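Local coordinates for protein beta-Ala-His dipeptidase (PDB 3DLJ) that hydrolyses Xaa-His dipeptides, above all carnosine and anserine, as a secreted metallopeptidase that uses two zinc ions per subunit, at residues A[156-159]-A[164-167]; A[149-154]-A[169-174]; A[409-414]-A[474-479]. All coordinates share one frame; numbering follows the deposited sequence.

Contact 1 (A[156-159]-A[164-167]); sequences SAFR and DLPV
Phe-158 meets Leu-165 and Pro-166 at the end of the beta-alpha-beta crossover from strand 104-110 through helix 141-160 to strand 168-174 of the M20 catalytic domain. The main contact is apolar. One methyl of Leu-165, CD2, sits 4.3 Å from the centroid of the Phe-158 ring, off-centre and 30° from its normal, as a CH-pi contact. CB of Phe-158 already points at the loop, and with CG anti to the carbonyl carbon (chi1 -72°) the ring lies beside Leu-165. Phe-158 CE2 touches Pro-166 CD at 3.9 Å, the two side chains coming from opposite directions. The exposed side is thinner: one aliphatic touch beside charged ends. There the Arg-159 chain is bent at chi2 and chi3, and its CD passes across the other methyl, Leu-165 CD1, at about a right angle, 4.0 Å away. The charged ends are held by residues outside the turn. Arg-159 NE bonds to Leu-66 O, and Asp-164 OD1 forms a salt bridge with Lys-102. Helices 13-22 and 464-482 also touch Phe-158, which is buried. No hydrogen bond joins the two segments; the nearest backbone oxygen, Asp-164 O, lies 3.7 Å from Phe-158 CD2.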
ATOM      1  N   SER A 156      -7.588  12.761 -19.487  1.00 30.43           N
ATOM      2  CA  SER A 156      -8.341  13.990 -19.709  1.00 30.45           C
ATOM      3  C   SER A 156      -7.594  15.005 -20.599  1.00 30.54           C
ATOM      4  O   SER A 156      -8.230  15.863 -21.204  1.00 30.74           O
ATOM      5  CB  SER A 156      -8.742  14.610 -18.370  1.00 30.42           C
ATOM      6  OG  SER A 156      -7.702  15.448 -17.884  1.00 32.52           O
ATOM      7  N   ALA A 157      -6.267  14.889 -20.706  1.00 30.48           N
ATOM      8  CA  ALA A 157      -5.484  15.704 -21.636  1.00 30.71           C
ATOM      9  C   ALA A 157      -5.685  15.315 -23.109  1.00 30.95           C
ATOM     10  O   ALA A 157      -5.884  16.192 -23.938  1.00 31.60           O
ATOM     11  CB  ALA A 157      -4.009  15.683 -21.270  1.00 30.78           C
ATOM     12  N   PHE A 158      -5.625  14.014 -23.430  1.00 30.92           N
ATOM     13  CA  PHE A 158      -5.955  13.494 -24.772  1.00 30.40           C
ATOM     14  C   PHE A 158      -7.417  13.808 -25.136  1.00 30.70           C
ATOM     15  O   PHE A 158      -7.724  14.152 -26.267  1.00 30.93           O
ATOM     16  CB  PHE A 158      -5.751  11.968 -24.853  1.00 29.48           C
ATOM     17  CG  PHE A 158      -4.312  11.516 -24.851  1.00 29.29           C
ATOM     18  CD1 PHE A 158      -3.609  11.382 -23.665  1.00 29.46           C
ATOM     19  CD2 PHE A 158      -3.672  11.171 -26.044  1.00 28.74           C
ATOM     20  CE1 PHE A 158      -2.285  10.951 -23.660  1.00 27.57           C
ATOM     21  CE2 PHE A 158      -2.349  10.746 -26.037  1.00 29.38           C
ATOM     22  CZ  PHE A 158      -1.662  10.631 -24.825  1.00 28.51           C
ATOM     23  N   ARG A 159      -8.311  13.683 -24.167  1.00 31.25           N
ATOM     24  CA  ARG A 159      -9.735  13.939 -24.382  1.00 32.11           C
ATOM     25  C   ARG A 159     -10.050  15.423 -24.668  1.00 32.19           C
ATOM     26  O   ARG A 159     -10.767  15.745 -25.623  1.00 31.90           O
ATOM     27  CB  ARG A 159     -10.556  13.407 -23.190  1.00 32.18           C
ATOM     28  CG  ARG A 159     -10.481  11.863 -22.985  1.00 34.46           C
ATOM     29  CD  ARG A 159     -11.183  11.058 -24.107  1.00 36.81           C
ATOM     30  NE  ARG A 159     -12.593  11.421 -24.183  1.00 39.99           N
ATOM     31  CZ  ARG A 159     -13.292  11.554 -25.306  1.00 42.84           C
ATOM     32  NH1 ARG A 159     -12.711  11.349 -26.488  1.00 45.48           N
ATOM     33  NH2 ARG A 159     -14.572  11.920 -25.249  1.00 42.19           N
ATOM     34  N   ASP A 164      -6.836  11.147 -30.215  1.00 36.84           N
ATOM     35  CA  ASP A 164      -6.974   9.716 -30.125  1.00 37.62           C
ATOM     36  C   ASP A 164      -6.072   9.167 -29.023  1.00 37.32           C
ATOM     37  O   ASP A 164      -4.854   9.415 -29.020  1.00 37.29           O
ATOM     38  CB  ASP A 164      -6.554   9.121 -31.484  1.00 38.35           C
ATOM     39  CG  ASP A 164      -6.798   7.612 -31.585  1.00 41.23           C
ATOM     40  OD1 ASP A 164      -7.979   7.188 -31.454  1.00 41.76           O
ATOM     41  OD2 ASP A 164      -5.805   6.862 -31.830  1.00 44.04           O
ATOM     42  N   LEU A 165      -6.682   8.443 -28.083  1.00 36.93           N
ATOM     43  CA  LEU A 165      -5.945   7.666 -27.092  1.00 36.41           C
ATOM     44  C   LEU A 165      -5.386   6.413 -27.785  1.00 35.76           C
ATOM     45  O   LEU A 165      -6.121   5.692 -28.455  1.00 36.05           O
ATOM     46  CB  LEU A 165      -6.856   7.286 -25.912  1.00 36.79           C
ATOM     47  CG  LEU A 165      -7.073   8.310 -24.775  1.00 36.97           C
ATOM     48  CD1 LEU A 165      -8.452   8.173 -24.161  1.00 37.48           C
ATOM     49  CD2 LEU A 165      -5.999   8.240 -23.690  1.00 35.61           C
ATOM     50  N   PRO A 166      -4.076   6.174 -27.654  1.00 35.11           N
ATOM     51  CA  PRO A 166      -3.380   5.054 -28.307  1.00 34.89           C
ATOM     52  C   PRO A 166      -3.914   3.638 -27.965  1.00 34.45           C
ATOM     53  O   PRO A 166      -3.841   2.719 -28.797  1.00 33.86           O
ATOM     54  CB  PRO A 166      -1.948   5.217 -27.799  1.00 35.04           C
ATOM     55  CG  PRO A 166      -1.833   6.701 -27.489  1.00 34.85           C
ATOM     56  CD  PRO A 166      -3.145   7.015 -26.876  1.00 35.24           C
ATOM     57  N   VAL A 167      -4.424   3.473 -26.745  1.00 33.63           N
ATOM     58  CA  VAL A 167      -4.983   2.206 -26.282  1.00 32.98           C
ATOM     59  C   VAL A 167      -6.392   2.438 -25.733  1.00 32.80           C
ATOM     60  O   VAL A 167      -6.716   3.565 -25.335  1.00 32.95           O
ATOM     61  CB  VAL A 167      -4.095   1.558 -25.185  1.00 32.98           C
ATOM     62  CG1 VAL A 167      -2.786   1.051 -25.774  1.00 32.68           C
ATOM     63  CG2 VAL A 167      -3.822   2.540 -24.027  1.00 32.38           C
TER

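Contact 2 (A[149-154]-A[169-174]); sequences LAWINA and IKFIIE
Trp-151 projects from helix 149-154 into the hollow made by Ile-169 and Phe-171 on strand 169-174. The helix runs roughly antiparallel to the strand, at 153°, with 11.6 Å between the axes, so long side chains must fill the gap. CG of Trp-151 is anti to the backbone N (chi1 -177°), which carries the indole toward the strand. The pyrrole edge of the indole enters first. NE1 meets Phe-171 CE2 at 3.6 Å, with CE2 lying in the indole plane. The same nitrogen touches the branch methyl Ile-169 CG2 at 3.8 Å. The ring planes stand at 87°, but the pair is neither a stack nor edge-to-face. Ile-169 CG2 lies over one face of the Phe-171 ring, toward its rim. Ile-152 adds a smaller bump: its CG1 comes to 4.4 Å from Phe-171 CE2. Phe-107 stacks on Trp-151, and Phe-474 and Phe-478 meet it edge-to-face. This is helix-on-sheet packing in the zinc-binding domain, with the Trp-151 side chain about 13 Å from a zinc ion. No hydrogen bond links the segments. Among these partners the indole N-H edge faces carbon atoms only, so this buried contact rests on shape and dispersion.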
ATOM      1  N   LEU A 149      -5.605  10.161  -9.714  1.00 30.75           N
ATOM      2  CA  LEU A 149      -5.925  11.403 -10.446  1.00 29.64           C
ATOM      3  C   LEU A 149      -4.912  11.712 -11.518  1.00 29.01           C
ATOM      4  O   LEU A 149      -5.277  12.254 -12.539  1.00 29.53           O
ATOM      5  CB  LEU A 149      -6.090  12.590  -9.493  1.00 29.56           C
ATOM      6  CG  LEU A 149      -7.503  12.708  -8.901  1.00 31.60           C
ATOM      7  CD1 LEU A 149      -7.556  13.757  -7.774  1.00 30.72           C
ATOM      8  CD2 LEU A 149      -8.528  13.040 -10.006  1.00 30.00           C
ATOM      9  N   ALA A 150      -3.644  11.385 -11.277  1.00 28.25           N
ATOM     10  CA  ALA A 150      -2.596  11.561 -12.267  1.00 28.02           C
ATOM     11  C   ALA A 150      -2.891  10.762 -13.543  1.00 28.76           C
ATOM     12  O   ALA A 150      -2.708  11.278 -14.658  1.00 29.37           O
ATOM     13  CB  ALA A 150      -1.245  11.190 -11.695  1.00 27.11           C
ATOM     14  N   TRP A 151      -3.346   9.521 -13.362  1.00 29.21           N
ATOM     15  CA  TRP A 151      -3.822   8.641 -14.438  1.00 29.76           C
ATOM     16  C   TRP A 151      -5.040   9.212 -15.128  1.00 29.92           C
ATOM     17  O   TRP A 151      -5.068   9.307 -16.364  1.00 30.09           O
ATOM     18  CB  TRP A 151      -4.145   7.223 -13.889  1.00 29.06           C
ATOM     19  CG  TRP A 151      -4.574   6.222 -14.938  1.00 29.33           C
ATOM     20  CD1 TRP A 151      -5.854   5.984 -15.367  1.00 30.22           C
ATOM     21  CD2 TRP A 151      -3.731   5.313 -15.687  1.00 29.91           C
ATOM     22  NE1 TRP A 151      -5.860   5.002 -16.341  1.00 29.90           N
ATOM     23  CE2 TRP A 151      -4.580   4.560 -16.543  1.00 29.25           C
ATOM     24  CE3 TRP A 151      -2.348   5.044 -15.701  1.00 28.81           C
ATOM     25  CZ2 TRP A 151      -4.092   3.565 -17.411  1.00 29.33           C
ATOM     26  CZ3 TRP A 151      -1.862   4.045 -16.575  1.00 28.17           C
ATOM     27  CH2 TRP A 151      -2.735   3.327 -17.409  1.00 29.54           C
ATOM     28  N   ILE A 152      -6.044   9.602 -14.334  1.00 30.28           N
ATOM     29  CA  ILE A 152      -7.270  10.211 -14.873  1.00 29.91           C
ATOM     30  C   ILE A 152      -6.987  11.533 -15.603  1.00 29.92           C
ATOM     31  O   ILE A 152      -7.567  11.806 -16.666  1.00 29.82           O
ATOM     32  CB  ILE A 152      -8.371  10.397 -13.781  1.00 30.64           C
ATOM     33  CG1 ILE A 152      -9.027   9.048 -13.443  1.00 30.38           C
ATOM     34  CG2 ILE A 152      -9.424  11.443 -14.225  1.00 30.07           C
ATOM     35  CD1 ILE A 152      -9.862   9.037 -12.140  1.00 29.83           C
ATOM     36  N   ASN A 153      -6.114  12.357 -15.025  1.00 29.54           N
ATOM     37  CA  ASN A 153      -5.753  13.637 -15.623  1.00 28.75           C
ATOM     38  C   ASN A 153      -5.020  13.449 -16.959  1.00 28.92           C
ATOM     39  O   ASN A 153      -5.324  14.149 -17.900  1.00 28.71           O
ATOM     40  CB  ASN A 153      -4.940  14.510 -14.644  1.00 28.88           C
ATOM     41  CG  ASN A 153      -5.767  14.976 -13.421  1.00 29.40           C
ATOM     42  OD1 ASN A 153      -6.971  14.991 -13.460  1.00 31.15           O
ATOM     43  ND2 ASN A 153      -5.095  15.361 -12.350  1.00 27.77           N
ATOM     44  N   ALA A 154      -4.068  12.505 -17.037  1.00 29.02           N
ATOM     45  CA  ALA A 154      -3.455  12.110 -18.319  1.00 29.47           C
ATOM     46  C   ALA A 154      -4.491  11.811 -19.428  1.00 29.36           C
ATOM     47  O   ALA A 154      -4.379  12.327 -20.553  1.00 29.42           O
ATOM     48  CB  ALA A 154      -2.483  10.918 -18.136  1.00 29.15           C
ATOM     49  N   ILE A 169      -8.822   1.988 -22.600  1.00 31.74           N
ATOM     50  CA  ILE A 169      -8.487   2.046 -21.189  1.00 31.61           C
ATOM     51  C   ILE A 169      -9.651   1.578 -20.354  1.00 31.28           C
ATOM     52  O   ILE A 169     -10.787   2.036 -20.507  1.00 30.42           O
ATOM     53  CB  ILE A 169      -8.043   3.467 -20.751  1.00 31.82           C
ATOM     54  CG1 ILE A 169      -6.764   3.860 -21.512  1.00 31.80           C
ATOM     55  CG2 ILE A 169      -7.821   3.527 -19.224  1.00 31.19           C
ATOM     56  CD1 ILE A 169      -6.224   5.240 -21.154  1.00 32.93           C
ATOM     57  N   LYS A 170      -9.341   0.631 -19.484  1.00 31.61           N
ATOM     58  CA  LYS A 170     -10.263   0.169 -18.488  1.00 31.97           C
ATOM     59  C   LYS A 170      -9.819   0.641 -17.095  1.00 32.44           C
ATOM     60  O   LYS A 170      -8.618   0.812 -16.817  1.00 32.03           O
ATOM     61  CB  LYS A 170     -10.440  -1.355 -18.585  1.00 32.26           C
ATOM     62  CG  LYS A 170     -11.267  -1.783 -19.806  1.00 32.19           C
ATOM     63  CD  LYS A 170     -11.674  -3.255 -19.808  1.00 31.47           C
ATOM     64  CE  LYS A 170     -12.858  -3.464 -20.754  1.00 33.29           C
ATOM     65  NZ  LYS A 170     -13.067  -4.877 -21.253  1.00 31.16           N
ATOM     66  N   PHE A 171     -10.804   0.898 -16.235  1.00 33.22           N
ATOM     67  CA  PHE A 171     -10.528   1.289 -14.850  1.00 33.93           C
ATOM     68  C   PHE A 171     -11.268   0.344 -13.934  1.00 34.27           C
ATOM     69  O   PHE A 171     -12.467   0.089 -14.134  1.00 35.21           O
ATOM     70  CB  PHE A 171     -11.002   2.724 -14.552  1.00 33.78           C
ATOM     71  CG  PHE A 171     -10.652   3.754 -15.620  1.00 33.44           C
ATOM     72  CD1 PHE A 171     -11.358   3.812 -16.826  1.00 32.42           C
ATOM     73  CD2 PHE A 171      -9.672   4.711 -15.376  1.00 34.21           C
ATOM     74  CE1 PHE A 171     -11.076   4.773 -17.780  1.00 33.37           C
ATOM     75  CE2 PHE A 171      -9.378   5.683 -16.326  1.00 35.25           C
ATOM     76  CZ  PHE A 171     -10.070   5.717 -17.536  1.00 34.18           C
ATOM     77  N   ILE A 172     -10.559  -0.199 -12.951  1.00 34.87           N
ATOM     78  CA  ILE A 172     -11.201  -0.852 -11.791  1.00 34.90           C
ATOM     79  C   ILE A 172     -10.793  -0.127 -10.489  1.00 35.18           C
ATOM     80  O   ILE A 172      -9.644  -0.225 -10.052  1.00 34.44           O
ATOM     81  CB  ILE A 172     -10.930  -2.390 -11.723  1.00 35.29           C
ATOM     82  CG1 ILE A 172     -11.590  -3.009 -10.488  1.00 34.70           C
ATOM     83  CG2 ILE A 172      -9.415  -2.727 -11.779  1.00 35.29           C
ATOM     84  CD1 ILE A 172     -11.415  -4.508 -10.399  1.00 34.95           C
ATOM     85  N   ILE A 173     -11.728   0.625  -9.907  1.00 34.89           N
ATOM     86  CA  ILE A 173     -11.430   1.416  -8.715  1.00 35.52           C
ATOM     87  C   ILE A 173     -12.346   1.017  -7.565  1.00 35.21           C
ATOM     88  O   ILE A 173     -13.580   1.052  -7.693  1.00 35.47           O
ATOM     89  CB  ILE A 173     -11.563   2.965  -8.957  1.00 35.45           C
ATOM     90  CG1 ILE A 173     -10.931   3.435 -10.294  1.00 37.09           C
ATOM     91  CG2 ILE A 173     -11.067   3.742  -7.764  1.00 34.65           C
ATOM     92  CD1 ILE A 173      -9.415   3.319 -10.440  1.00 38.28           C
ATOM     93  N   GLU A 174     -11.735   0.645  -6.442  1.00 35.51           N
ATOM     94  CA  GLU A 174     -12.477   0.202  -5.260  1.00 35.33           C
ATOM     95  C   GLU A 174     -12.371   1.204  -4.121  1.00 35.71           C
ATOM     96  O   GLU A 174     -11.559   2.155  -4.170  1.00 35.07           O
ATOM     97  CB  GLU A 174     -11.989  -1.176  -4.795  1.00 35.58           C
ATOM     98  CG  GLU A 174     -10.568  -1.210  -4.228  1.00 35.21           C
ATOM     99  CD  GLU A 174     -10.329  -2.393  -3.292  1.00 35.95           C
ATOM    100  OE1 GLU A 174     -11.303  -2.894  -2.694  1.00 37.44           O
ATOM    101  OE2 GLU A 174      -9.163  -2.817  -3.142  1.00 37.81           O
TER

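Contact 3 (A[409-414]-A[474-479]); sequences KRAIRT and FAAFFL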
ATOM      1  N   LYS A 409       9.427   1.361 -18.823  1.00 37.47           N
ATOM      2  CA  LYS A 409      10.842   1.775 -18.930  1.00 37.15           C
ATOM      3  C   LYS A 409      11.039   2.897 -19.945  1.00 36.54           C
ATOM      4  O   LYS A 409      11.632   3.939 -19.624  1.00 36.53           O
ATOM      5  CB  LYS A 409      11.726   0.590 -19.338  1.00 37.12           C
ATOM      6  CG  LYS A 409      11.745  -0.563 -18.354  1.00 38.82           C
ATOM      7  CD  LYS A 409      12.327  -1.816 -18.998  1.00 42.22           C
ATOM      8  CE  LYS A 409      12.986  -2.725 -17.968  1.00 44.06           C
ATOM      9  NZ  LYS A 409      13.488  -3.997 -18.586  1.00 43.82           N
ATOM     10  N   ARG A 410      10.544   2.663 -21.161  1.00 35.44           N
ATOM     11  CA  ARG A 410      10.503   3.674 -22.215  1.00 34.90           C
ATOM     12  C   ARG A 410       9.742   4.951 -21.834  1.00 34.72           C
ATOM     13  O   ARG A 410      10.236   6.050 -22.067  1.00 34.94           O
ATOM     14  CB  ARG A 410       9.940   3.082 -23.512  1.00 34.72           C
ATOM     15  CG  ARG A 410      10.808   1.992 -24.151  1.00 35.20           C
ATOM     16  N   ALA A 411       8.558   4.821 -21.239  1.00 34.29           N
ATOM     17  CA  ALA A 411       7.806   6.002 -20.814  1.00 34.50           C
ATOM     18  C   ALA A 411       8.598   6.822 -19.796  1.00 34.69           C
ATOM     19  O   ALA A 411       8.577   8.053 -19.846  1.00 34.03           O
ATOM     20  CB  ALA A 411       6.428   5.618 -20.256  1.00 34.17           C
ATOM     21  N   ILE A 412       9.294   6.130 -18.881  1.00 35.06           N
ATOM     22  CA  ILE A 412      10.100   6.791 -17.845  1.00 35.62           C
ATOM     23  C   ILE A 412      11.264   7.540 -18.439  1.00 35.65           C
ATOM     24  O   ILE A 412      11.487   8.698 -18.087  1.00 36.02           O
ATOM     25  CB  ILE A 412      10.568   5.819 -16.709  1.00 36.21           C
ATOM     26  CG1 ILE A 412       9.382   5.444 -15.814  1.00 34.64           C
ATOM     27  CG2 ILE A 412      11.702   6.443 -15.854  1.00 35.88           C
ATOM     28  CD1 ILE A 412       9.755   4.613 -14.611  1.00 35.72           C
ATOM     29  N   ARG A 413      11.978   6.891 -19.364  1.00 36.06           N
ATOM     30  CA  ARG A 413      13.087   7.519 -20.061  1.00 36.13           C
ATOM     31  C   ARG A 413      12.645   8.804 -20.756  1.00 36.00           C
ATOM     32  O   ARG A 413      13.314   9.839 -20.624  1.00 36.10           O
ATOM     33  CB  ARG A 413      13.771   6.545 -21.036  1.00 36.70           C
ATOM     34  N   THR A 414      11.504   8.752 -21.447  1.00 35.59           N
ATOM     35  CA  THR A 414      10.953   9.929 -22.150  1.00 35.26           C
ATOM     36  C   THR A 414      10.701  11.125 -21.226  1.00 35.60           C
ATOM     37  O   THR A 414      11.088  12.256 -21.556  1.00 35.47           O
ATOM     38  CB  THR A 414       9.643   9.592 -22.928  1.00 35.24           C
ATOM     39  OG1 THR A 414       9.945   8.739 -24.030  1.00 33.20           O
ATOM     40  CG2 THR A 414       8.971  10.848 -23.468  1.00 34.59           C
ATOM     41  N   PHE A 474       2.264   8.754 -17.370  1.00 31.07           N
ATOM     42  CA  PHE A 474       1.121   7.980 -17.795  1.00 30.97           C
ATOM     43  C   PHE A 474       0.729   8.269 -19.258  1.00 31.02           C
ATOM     44  O   PHE A 474       0.384   7.352 -20.018  1.00 30.96           O
ATOM     45  CB  PHE A 474      -0.065   8.177 -16.817  1.00 30.32           C
ATOM     46  CG  PHE A 474       0.118   7.514 -15.468  1.00 29.57           C
ATOM     47  CD1 PHE A 474       0.877   6.342 -15.326  1.00 29.51           C
ATOM     48  CD2 PHE A 474      -0.516   8.038 -14.329  1.00 28.58           C
ATOM     49  CE1 PHE A 474       1.024   5.713 -14.064  1.00 28.26           C
ATOM     50  CE2 PHE A 474      -0.385   7.413 -13.039  1.00 26.99           C
ATOM     51  CZ  PHE A 474       0.379   6.253 -12.918  1.00 29.43           C
ATOM     52  N   ALA A 475       0.754   9.543 -19.647  1.00 31.59           N
ATOM     53  CA  ALA A 475       0.510   9.937 -21.062  1.00 32.06           C
ATOM     54  C   ALA A 475       1.467   9.231 -22.066  1.00 32.40           C
ATOM     55  O   ALA A 475       1.020   8.598 -23.043  1.00 32.87           O
ATOM     56  CB  ALA A 475       0.588  11.457 -21.206  1.00 31.62           C
ATOM     57  N   ALA A 476       2.771   9.312 -21.808  1.00 32.51           N
ATOM     58  CA  ALA A 476       3.774   8.610 -22.618  1.00 33.07           C
ATOM     59  C   ALA A 476       3.523   7.083 -22.679  1.00 33.81           C
ATOM     60  O   ALA A 476       3.719   6.443 -23.732  1.00 34.12           O
ATOM     61  CB  ALA A 476       5.183   8.903 -22.084  1.00 32.55           C
ATOM     62  N   PHE A 477       3.087   6.529 -21.546  1.00 33.40           N
ATOM     63  CA  PHE A 477       2.893   5.103 -21.358  1.00 33.84           C
ATOM     64  C   PHE A 477       1.750   4.570 -22.220  1.00 34.37           C
ATOM     65  O   PHE A 477       1.884   3.499 -22.831  1.00 33.76           O
ATOM     66  CB  PHE A 477       2.675   4.813 -19.864  1.00 33.27           C
ATOM     67  CG  PHE A 477       2.449   3.366 -19.538  1.00 34.28           C
ATOM     68  CD1 PHE A 477       3.488   2.435 -19.635  1.00 34.86           C
ATOM     69  CD2 PHE A 477       1.202   2.928 -19.108  1.00 33.83           C
ATOM     70  CE1 PHE A 477       3.286   1.093 -19.302  1.00 33.15           C
ATOM     71  CE2 PHE A 477       0.995   1.583 -18.788  1.00 34.83           C
ATOM     72  CZ  PHE A 477       2.043   0.665 -18.886  1.00 32.88           C
ATOM     73  N   PHE A 478       0.642   5.319 -22.284  1.00 35.12           N
ATOM     74  CA  PHE A 478      -0.470   4.977 -23.189  1.00 35.77           C
ATOM     75  C   PHE A 478       0.073   4.669 -24.580  1.00 36.55           C
ATOM     76  O   PHE A 478      -0.312   3.674 -25.211  1.00 36.11           O
ATOM     77  CB  PHE A 478      -1.504   6.109 -23.314  1.00 35.07           C
ATOM     78  CG  PHE A 478      -2.192   6.473 -22.027  1.00 34.33           C
ATOM     79  CD1 PHE A 478      -2.827   7.710 -21.904  1.00 33.61           C
ATOM     80  CD2 PHE A 478      -2.188   5.617 -20.941  1.00 33.72           C
ATOM     81  CE1 PHE A 478      -3.458   8.080 -20.728  1.00 32.50           C
ATOM     82  CE2 PHE A 478      -2.815   5.984 -19.755  1.00 34.50           C
ATOM     83  CZ  PHE A 478      -3.453   7.219 -19.651  1.00 33.32           C
ATOM     84  N   LEU A 479       0.968   5.547 -25.033  1.00 37.76           N
ATOM     85  CA  LEU A 479       1.538   5.492 -26.361  1.00 39.72           C
ATOM     86  C   LEU A 479       2.460   4.274 -26.512  1.00 40.02           C
ATOM     87  O   LEU A 479       2.441   3.601 -27.540  1.00 40.44           O
ATOM     88  CB  LEU A 479       2.252   6.812 -26.677  1.00 39.42           C
ATOM     89  CG  LEU A 479       2.688   7.096 -28.116  1.00 41.00           C
ATOM     90  CD1 LEU A 479       1.497   7.206 -29.073  1.00 42.86           C
ATOM     91  CD2 LEU A 479       3.527   8.382 -28.170  1.00 41.13           C
TER
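Ala-411 and Ala-476 face each other where helix 409-414 crosses helix 474-479. Their CB atoms are 4.0 Å apart. The small side chains let the helices come close, with axes 8.4 Å apart at an angle of 136°. The tight part lies around Ala-411. Its methyl rests against the backbone of the other helix, 3.7 Å from Phe-477 N, and also meets Phe-477 CB at 3.9 Å. The phenyl group does not cover this methyl with a face: Ala-411 CB lies at the ring edge, near its plane. With CG anti to the backbone N (chi1 179°), the Phe-477 ring extends past Ala-411 to touch Ala-407 and Ala-408 of helix 403-416. Leu-473 adds a further touch on Ala-411. The other side is looser and partly exposed. There Thr-414 approaches through its methyl alone, CG2 standing 4.5 Å from Ala-476 CB. Its hydroxyl turns back to its own helix and makes a weak hydrogen bond to Arg-410 O. No hydrogen bond crosses between the helices. The contact is a close helix-helix crossing at small residues, here joining helix 403-416 to the C-terminal helix of the M20 peptidase fold.

Following the chain from the N terminus, the first helix used by these contacts is 141-160, which serves both contact 1 and contact 2. Contact 1 closes the short loop after this helix. Contact 2 closes the wider loop once strand 168-174 has formed, so contact 1 is nested inside it. Contact 3 follows in series and closes a separate loop, with 59 residues between segments 409-414 and 474-479. Helix 464-482 ties the three together. Phe-478 touches Leu-165 of contact 1 and Ile-169 of contact 2, and Leu-479 packs on Pro-166. The C-terminal helix thus lies between helix 141-160, with the following loop, and helix 403-416.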